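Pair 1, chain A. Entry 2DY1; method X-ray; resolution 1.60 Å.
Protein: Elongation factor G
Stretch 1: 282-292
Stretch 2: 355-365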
# COMPACT_ATOMS: atom_id res chain seq x y z
N GLY A 282 25.50 -15.11 11.52
CA GLY A 282 25.45 -16.15 10.51
C GLY A 282 25.77 -15.63 9.13
O GLY A 282 26.24 -14.49 8.97
N PRO A 283 25.52 -16.45 8.09
CA PRO A 283 25.80 -16.05 6.72
C PRO A 283 24.94 -14.88 6.29
O PRO A 283 23.85 -14.68 6.81
CB PRO A 283 25.46 -17.29 5.89
CG PRO A 283 25.27 -18.40 6.91
CD PRO A 283 24.77 -17.71 8.13
N PRO A 284 25.43 -14.10 5.32
CA PRO A 284 24.70 -12.95 4.79
C PRO A 284 23.26 -13.29 4.41
O PRO A 284 22.97 -14.34 3.80
CB PRO A 284 25.54 -12.56 3.58
CG PRO A 284 26.93 -12.80 4.08
CD PRO A 284 26.80 -14.15 4.78
N LEU A 285 22.33 -12.41 4.81
CA LEU A 285 20.91 -12.55 4.49
C LEU A 285 20.49 -11.11 4.27
O LEU A 285 20.73 -10.27 5.13
CB LEU A 285 20.11 -13.15 5.63
CG LEU A 285 18.58 -13.15 5.41
CD1 LEU A 285 18.21 -14.00 4.19
CD2 LEU A 285 17.90 -13.66 6.67
N ALA A 286 19.91 -10.84 3.11
CA ALA A 286 19.50 -9.48 2.75
C ALA A 286 18.24 -9.50 1.89
O ALA A 286 17.82 -10.54 1.38
CB ALA A 286 20.62 -8.78 1.99
N LYS A 287 17.66 -8.32 1.70
CA LYS A 287 16.47 -8.23 0.88
C LYS A 287 16.40 -6.85 0.24
O LYS A 287 16.79 -5.86 0.85
CB LYS A 287 15.23 -8.46 1.76
CG LYS A 287 13.93 -8.39 1.01
CD LYS A 287 12.77 -8.89 1.88
CE LYS A 287 11.47 -8.83 1.12
NZ LYS A 287 10.36 -9.42 1.90
N VAL A 288 15.91 -6.79 -1.00
CA VAL A 288 15.73 -5.50 -1.69
C VAL A 288 14.35 -5.04 -1.19
O VAL A 288 13.34 -5.64 -1.55
CB VAL A 288 15.67 -5.70 -3.22
CG1 VAL A 288 15.35 -4.39 -3.92
CG2 VAL A 288 17.02 -6.23 -3.73
N PHE A 289 14.32 -3.99 -0.36
CA PHE A 289 13.04 -3.54 0.18
C PHE A 289 12.39 -2.44 -0.63
O PHE A 289 11.21 -2.17 -0.46
CB PHE A 289 13.17 -3.13 1.66
CG PHE A 289 13.94 -1.87 1.90
CD1 PHE A 289 13.27 -0.64 2.02
CD2 PHE A 289 15.33 -1.91 2.04
CE1 PHE A 289 14.01 0.54 2.31
CE2 PHE A 289 16.06 -0.76 2.32
CZ PHE A 289 15.40 0.47 2.45
N LYS A 290 13.17 -1.79 -1.47
CA LYS A 290 12.61 -0.77 -2.37
C LYS A 290 13.56 -0.51 -3.51
O LYS A 290 14.76 -0.85 -3.46
CB LYS A 290 12.33 0.56 -1.64
CG LYS A 290 13.56 1.32 -1.21
CD LYS A 290 13.27 2.77 -0.80
CE LYS A 290 13.16 3.67 -2.04
NZ LYS A 290 12.52 5.00 -1.73
N VAL A 291 13.03 0.16 -4.53
CA VAL A 291 13.80 0.47 -5.72
C VAL A 291 13.50 1.90 -6.16
O VAL A 291 12.35 2.35 -6.01
CB VAL A 291 13.40 -0.47 -6.88
CG1 VAL A 291 13.95 0.04 -8.20
CG2 VAL A 291 13.93 -1.89 -6.60
N GLN A 292 14.52 2.63 -6.59
CA GLN A 292 14.30 3.96 -7.19
C GLN A 292 14.79 3.86 -8.63
O GLN A 292 15.72 3.13 -8.91
CB GLN A 292 15.14 5.07 -6.55
CG GLN A 292 14.67 5.58 -5.20
CD GLN A 292 13.26 6.14 -5.25
OE1 GLN A 292 12.36 5.65 -4.57
NE2 GLN A 292 13.06 7.20 -6.05
N GLY A 355 18.59 -5.44 -12.77
CA GLY A 355 18.15 -6.81 -12.55
C GLY A 355 17.69 -7.14 -11.14
O GLY A 355 17.32 -8.29 -10.86
N LEU A 356 17.68 -6.16 -10.25
CA LEU A 356 17.29 -6.37 -8.85
C LEU A 356 15.94 -5.71 -8.60
O LEU A 356 15.81 -4.50 -8.74
CB LEU A 356 18.33 -5.76 -7.90
CG LEU A 356 19.73 -6.39 -7.95
CD1 LEU A 356 20.69 -5.65 -7.01
CD2 LEU A 356 19.62 -7.87 -7.58
N HIS A 357 14.96 -6.52 -8.19
CA HIS A 357 13.60 -6.03 -7.99
C HIS A 357 13.14 -6.02 -6.56
O HIS A 357 13.66 -6.76 -5.72
CB HIS A 357 12.66 -6.90 -8.82
CG HIS A 357 13.11 -7.09 -10.24
ND1 HIS A 357 13.19 -6.05 -11.14
CD2 HIS A 357 13.53 -8.20 -10.89
CE1 HIS A 357 13.64 -6.52 -12.30
NE2 HIS A 357 13.86 -7.82 -12.17
N ARG A 358 12.14 -5.19 -6.27
CA ARG A 358 11.62 -5.12 -4.91
C ARG A 358 11.18 -6.52 -4.46
O ARG A 358 10.53 -7.24 -5.22
CB ARG A 358 10.40 -4.19 -4.87
CG ARG A 358 9.82 -3.94 -3.47
CD ARG A 358 8.59 -3.02 -3.55
NE ARG A 358 8.06 -2.62 -2.24
CZ ARG A 358 7.33 -3.39 -1.44
NH1 ARG A 358 7.00 -4.63 -1.79
NH2 ARG A 358 6.92 -2.91 -0.26
N GLY A 359 11.56 -6.89 -3.23
CA GLY A 359 11.17 -8.16 -2.66
C GLY A 359 12.15 -9.31 -2.84
O GLY A 359 11.97 -10.39 -2.25
N MET A 360 13.17 -9.07 -3.64
CA MET A 360 14.18 -10.09 -3.93
C MET A 360 15.04 -10.37 -2.70
O MET A 360 15.56 -9.45 -2.05
CB MET A 360 15.04 -9.57 -5.08
CG MET A 360 15.88 -10.59 -5.79
SD MET A 360 16.51 -9.78 -7.27
CE MET A 360 15.23 -9.66 -8.11
N VAL A 361 15.21 -11.65 -2.38
CA VAL A 361 16.02 -12.06 -1.24
C VAL A 361 17.42 -12.41 -1.74
O VAL A 361 17.59 -12.95 -2.84
CB VAL A 361 15.38 -13.28 -0.55
CG1 VAL A 361 16.17 -13.67 0.71
CG2 VAL A 361 13.92 -12.94 -0.18
N LEU A 362 18.44 -12.06 -0.95
CA LEU A 362 19.82 -12.34 -1.31
C LEU A 362 20.47 -13.07 -0.14
O LEU A 362 20.18 -12.78 1.02
CB LEU A 362 20.57 -11.04 -1.61
CG LEU A 362 19.82 -10.15 -2.60
CD1 LEU A 362 20.26 -8.70 -2.42
CD2 LEU A 362 20.06 -10.63 -3.99
N TRP A 363 21.37 -14.00 -0.43
CA TRP A 363 21.95 -14.74 0.67
C TRP A 363 23.27 -15.39 0.28
O TRP A 363 23.66 -15.39 -0.87
CB TRP A 363 20.99 -15.88 1.07
CG TRP A 363 20.82 -16.95 -0.02
CD1 TRP A 363 21.54 -18.11 -0.17
CD2 TRP A 363 19.90 -16.92 -1.13
NE1 TRP A 363 21.14 -18.79 -1.29
CE2 TRP A 363 20.13 -18.09 -1.90
CE3 TRP A 363 18.91 -16.02 -1.54
CZ2 TRP A 363 19.40 -18.38 -3.07
CZ3 TRP A 363 18.18 -16.31 -2.71
CH2 TRP A 363 18.43 -17.48 -3.45
N GLN A 364 23.91 -15.97 1.29
CA GLN A 364 25.08 -16.81 1.08
C GLN A 364 24.73 -18.09 1.83
O GLN A 364 23.95 -18.06 2.79
CB GLN A 364 26.36 -16.19 1.63
CG GLN A 364 26.91 -15.13 0.72
CD GLN A 364 28.26 -14.63 1.17
OE1 GLN A 364 28.79 -15.08 2.19
NE2 GLN A 364 28.83 -13.71 0.41
N GLY A 365 25.24 -19.22 1.37
CA GLY A 365 24.93 -20.47 2.04
C GLY A 365 23.56 -21.00 1.66
O GLY A 365 23.09 -20.80 0.53
O HOH W 1 9.10 -0.50 -0.38

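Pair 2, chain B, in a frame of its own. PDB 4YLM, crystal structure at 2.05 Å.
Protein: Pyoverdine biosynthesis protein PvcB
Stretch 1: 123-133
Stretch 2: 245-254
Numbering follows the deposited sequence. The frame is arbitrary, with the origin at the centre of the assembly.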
# COMPACT_ATOMS: atom_id res chain seq x y z
N GLU B 123 7.65 16.99 1.25
CA GLU B 123 8.03 15.72 1.88
C GLU B 123 9.11 14.99 1.09
O GLU B 123 10.04 14.44 1.67
CB GLU B 123 6.81 14.81 2.10
CG GLU B 123 7.19 13.46 2.75
CD GLU B 123 5.99 12.65 3.24
OE1 GLU B 123 4.84 12.96 2.84
OE2 GLU B 123 6.19 11.71 4.04
N PHE B 124 8.99 14.99 -0.24
CA PHE B 124 9.92 14.24 -1.09
C PHE B 124 10.61 15.11 -2.12
O PHE B 124 10.02 16.06 -2.67
CB PHE B 124 9.18 13.13 -1.87
CG PHE B 124 8.45 12.14 -1.00
CD1 PHE B 124 9.14 11.26 -0.17
CD2 PHE B 124 7.06 12.07 -1.04
CE1 PHE B 124 8.44 10.33 0.63
CE2 PHE B 124 6.36 11.14 -0.24
CZ PHE B 124 7.05 10.28 0.59
N GLN B 125 11.86 14.73 -2.42
CA GLN B 125 12.54 15.13 -3.65
C GLN B 125 12.48 13.94 -4.60
O GLN B 125 12.77 12.81 -4.21
CB GLN B 125 14.01 15.49 -3.38
CG GLN B 125 14.25 16.56 -2.32
CD GLN B 125 15.61 16.40 -1.63
OE1 GLN B 125 15.99 15.29 -1.25
NE2 GLN B 125 16.35 17.49 -1.50
N VAL B 126 12.08 14.17 -5.85
CA VAL B 126 12.16 13.16 -6.89
C VAL B 126 13.20 13.65 -7.90
O VAL B 126 13.04 14.72 -8.49
CB VAL B 126 10.81 12.94 -7.59
CG1 VAL B 126 10.96 11.96 -8.75
CG2 VAL B 126 9.77 12.42 -6.58
N PHE B 127 14.28 12.89 -8.06
CA PHE B 127 15.35 13.25 -9.00
C PHE B 127 15.36 12.26 -10.15
O PHE B 127 15.44 11.06 -9.93
CB PHE B 127 16.73 13.15 -8.34
CG PHE B 127 16.98 14.14 -7.24
CD1 PHE B 127 17.49 15.40 -7.52
CD2 PHE B 127 16.79 13.78 -5.91
CE1 PHE B 127 17.77 16.31 -6.49
CE2 PHE B 127 17.05 14.68 -4.89
CZ PHE B 127 17.56 15.94 -5.17
N HIS B 128 15.30 12.76 -11.38
CA HIS B 128 15.53 11.92 -12.54
C HIS B 128 16.89 12.29 -13.14
O HIS B 128 17.13 13.45 -13.44
CB HIS B 128 14.44 12.16 -13.57
CG HIS B 128 14.66 11.45 -14.87
ND1 HIS B 128 14.27 11.98 -16.08
CD2 HIS B 128 15.23 10.25 -15.15
CE1 HIS B 128 14.59 11.14 -17.05
NE2 HIS B 128 15.17 10.08 -16.51
N CYS B 129 17.78 11.31 -13.29
CA CYS B 129 19.04 11.56 -13.99
C CYS B 129 18.81 11.43 -15.49
O CYS B 129 18.65 10.32 -16.01
CB CYS B 129 20.14 10.61 -13.53
SG CYS B 129 21.73 10.89 -14.36
N VAL B 130 18.77 12.56 -16.18
CA VAL B 130 18.55 12.52 -17.62
C VAL B 130 19.75 11.90 -18.32
O VAL B 130 19.60 11.10 -19.25
CB VAL B 130 18.28 13.93 -18.19
CG1 VAL B 130 18.16 13.87 -19.71
CG2 VAL B 130 17.03 14.51 -17.56
N ASP B 131 20.94 12.27 -17.86
CA ASP B 131 22.18 11.82 -18.49
C ASP B 131 23.34 11.94 -17.51
O ASP B 131 23.45 12.93 -16.79
CB ASP B 131 22.45 12.66 -19.75
CG ASP B 131 23.53 12.06 -20.63
OD1 ASP B 131 23.61 10.81 -20.72
OD2 ASP B 131 24.29 12.84 -21.25
N ALA B 132 24.18 10.92 -17.47
CA ALA B 132 25.40 10.98 -16.67
C ALA B 132 26.50 10.20 -17.39
O ALA B 132 26.85 9.10 -16.96
CB ALA B 132 25.17 10.43 -15.28
N PRO B 133 27.03 10.75 -18.49
CA PRO B 133 28.03 10.06 -19.30
C PRO B 133 29.41 10.11 -18.65
O PRO B 133 29.75 11.09 -17.99
CB PRO B 133 28.02 10.86 -20.61
CG PRO B 133 27.67 12.25 -20.17
CD PRO B 133 26.73 12.10 -18.99
N ARG B 245 26.53 8.12 -6.74
CA ARG B 245 27.12 8.29 -8.06
C ARG B 245 26.03 8.11 -9.11
O ARG B 245 25.56 7.00 -9.33
CB ARG B 245 28.21 7.22 -8.26
CG ARG B 245 28.89 7.21 -9.62
CD ARG B 245 30.01 8.24 -9.70
NE ARG B 245 31.03 8.00 -8.68
CZ ARG B 245 31.90 8.92 -8.27
NH1 ARG B 245 31.87 10.15 -8.77
NH2 ARG B 245 32.80 8.62 -7.33
N TRP B 246 25.63 9.19 -9.76
CA TRP B 246 24.52 9.14 -10.72
C TRP B 246 24.79 8.30 -11.96
O TRP B 246 25.89 8.33 -12.52
CB TRP B 246 24.14 10.56 -11.15
CG TRP B 246 23.60 11.38 -10.04
CD1 TRP B 246 24.26 12.33 -9.31
CD2 TRP B 246 22.27 11.32 -9.51
NE1 TRP B 246 23.42 12.87 -8.36
CE2 TRP B 246 22.20 12.26 -8.46
CE3 TRP B 246 21.14 10.56 -9.81
CZ2 TRP B 246 21.03 12.47 -7.73
CZ3 TRP B 246 19.98 10.76 -9.07
CH2 TRP B 246 19.94 11.71 -8.04
N ARG B 247 23.77 7.55 -12.40
CA ARG B 247 23.81 6.90 -13.71
C ARG B 247 22.59 7.32 -14.50
O ARG B 247 21.52 7.58 -13.92
CB ARG B 247 23.84 5.38 -13.59
CG ARG B 247 24.91 4.86 -12.63
CD ARG B 247 25.87 3.93 -13.35
NE ARG B 247 26.11 2.70 -12.59
CZ ARG B 247 27.08 2.54 -11.69
NH1 ARG B 247 27.92 3.55 -11.42
NH2 ARG B 247 27.22 1.37 -11.07
N SER B 248 22.74 7.36 -15.81
CA SER B 248 21.66 7.74 -16.72
C SER B 248 20.36 6.98 -16.41
O SER B 248 20.34 5.74 -16.34
CB SER B 248 22.09 7.52 -18.17
OG SER B 248 23.22 8.32 -18.49
N ASP B 249 19.29 7.74 -16.23
CA ASP B 249 17.94 7.21 -16.00
C ASP B 249 17.69 6.67 -14.59
O ASP B 249 16.65 6.07 -14.33
CB ASP B 249 17.55 6.19 -17.06
CG ASP B 249 17.12 6.86 -18.37
OD1 ASP B 249 16.55 7.99 -18.35
OD2 ASP B 249 17.36 6.26 -19.43
N ASP B 250 18.63 6.89 -13.67
CA ASP B 250 18.35 6.69 -12.26
C ASP B 250 17.11 7.51 -11.92
O ASP B 250 16.95 8.64 -12.40
CB ASP B 250 19.47 7.23 -11.37
CG ASP B 250 20.63 6.28 -11.22
OD1 ASP B 250 20.54 5.13 -11.69
OD2 ASP B 250 21.65 6.70 -10.61
N LEU B 251 16.25 6.96 -11.08
CA LEU B 251 15.20 7.77 -10.47
C LEU B 251 15.39 7.62 -8.97
O LEU B 251 15.40 6.51 -8.46
CB LEU B 251 13.81 7.29 -10.89
CG LEU B 251 12.66 8.19 -10.38
CD1 LEU B 251 12.60 9.48 -11.21
CD2 LEU B 251 11.32 7.47 -10.44
N VAL B 252 15.57 8.74 -8.28
CA VAL B 252 15.83 8.73 -6.86
C VAL B 252 14.70 9.47 -6.16
O VAL B 252 14.28 10.55 -6.59
CB VAL B 252 17.20 9.37 -6.52
CG1 VAL B 252 17.32 9.67 -5.02
CG2 VAL B 252 18.35 8.48 -7.01
N ILE B 253 14.19 8.87 -5.10
CA ILE B 253 13.14 9.48 -4.32
C ILE B 253 13.65 9.57 -2.90
O ILE B 253 13.94 8.54 -2.30
CB ILE B 253 11.86 8.62 -4.34
CG1 ILE B 253 11.37 8.44 -5.78
CG2 ILE B 253 10.79 9.25 -3.45
CD1 ILE B 253 10.29 7.33 -5.92
N ALA B 254 13.76 10.78 -2.36
CA ALA B 254 14.36 11.03 -1.06
C ALA B 254 13.33 11.60 -0.09
O ALA B 254 12.53 12.45 -0.47
CB ALA B 254 15.56 12.01 -1.21
O HOH W 2 17.23 10.05 -20.28
O HOH W 3 25.36 6.61 -16.73

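Both pairs set a strand antiparallel to a second one that follows a type II turn. The strand axes run at 155° in pair 1 and 167° in pair 2. Fourteen central residues superpose with an RMSD of 0.6 Å. The turns are A:His357 to A:Met360 and B:Arg247 to B:Asp250. Each is closed by a backbone hydrogen bond, A:Met360 N to A:His357 O (3.1 Å) and B:Asp250 N to B:Arg247 O (3.0 Å).

The hydrogen-bond ladder is also shared. A:Ala286 and A:Leu362 bond both ways, N to O, at 2.9 Å each. B:Phe127 and B:Val252 match them, with both N to O distances at 2.8 Å. At the turn, A:Val288 N donates to A:Met360 O (2.9 Å) and A:Gly359 N to A:Val288 O (2.7 Å). B:Cys129 N to B:Asp250 O (2.9 Å) and B:Asp249 N to B:Cys129 O (2.7 Å) repeat this. One rung differs. A:Pro284 has no amide hydrogen, so it only accepts, from A:Gln364 N to its O (3.1 Å). Its match B:Gln125 bonds both ways with B:Ala254.

The third turn position has a positive phi in both. In pair 1 it is A:Gly359, where the backbone angles call for glycine. In pair 2 it is B:Asp249, and its side chain is put to use. Its CA-to-CB bond points away, but its end comes nearer, and B:His128 NE2 donates to B:Asp249 OD1 (3.1 Å). The matching A:Lys287 runs out fully extended; its CE lies 3.7 Å from A:Gly359 O.

Packing beside the ladder varies more. A:Ala286 is small and meets A:Leu362 CB to CB at 4.3 Å. At the same position B:Phe127 places its CB 3.5 Å from B:Trp246 CH2. The two rings lie obliquely, with planes at 56°. B:Trp246 matches A:Leu356, whose CB is 4.4 Å from A:Val288 CG2. B:Cys129, in the place of A:Val288, packs its CB 3.9 Å from B:Trp246 CE3. On the other face, A:Leu285 CD1 meets A:Val361 CG1 at 4.0 Å, and B:Val126 CG1 meets B:Leu251 CD1 at 3.9 Å. The larger residue has changed strands.

A:Arg358 and B:Ser248 share the second turn position. A:Arg358 NE reaches A:Phe289 O through water 1, at 3.0 Å from NE and 2.7 Å from O. The short B:Ser248 bonds directly, its OG accepting from B:Ala132 N (3.0 Å).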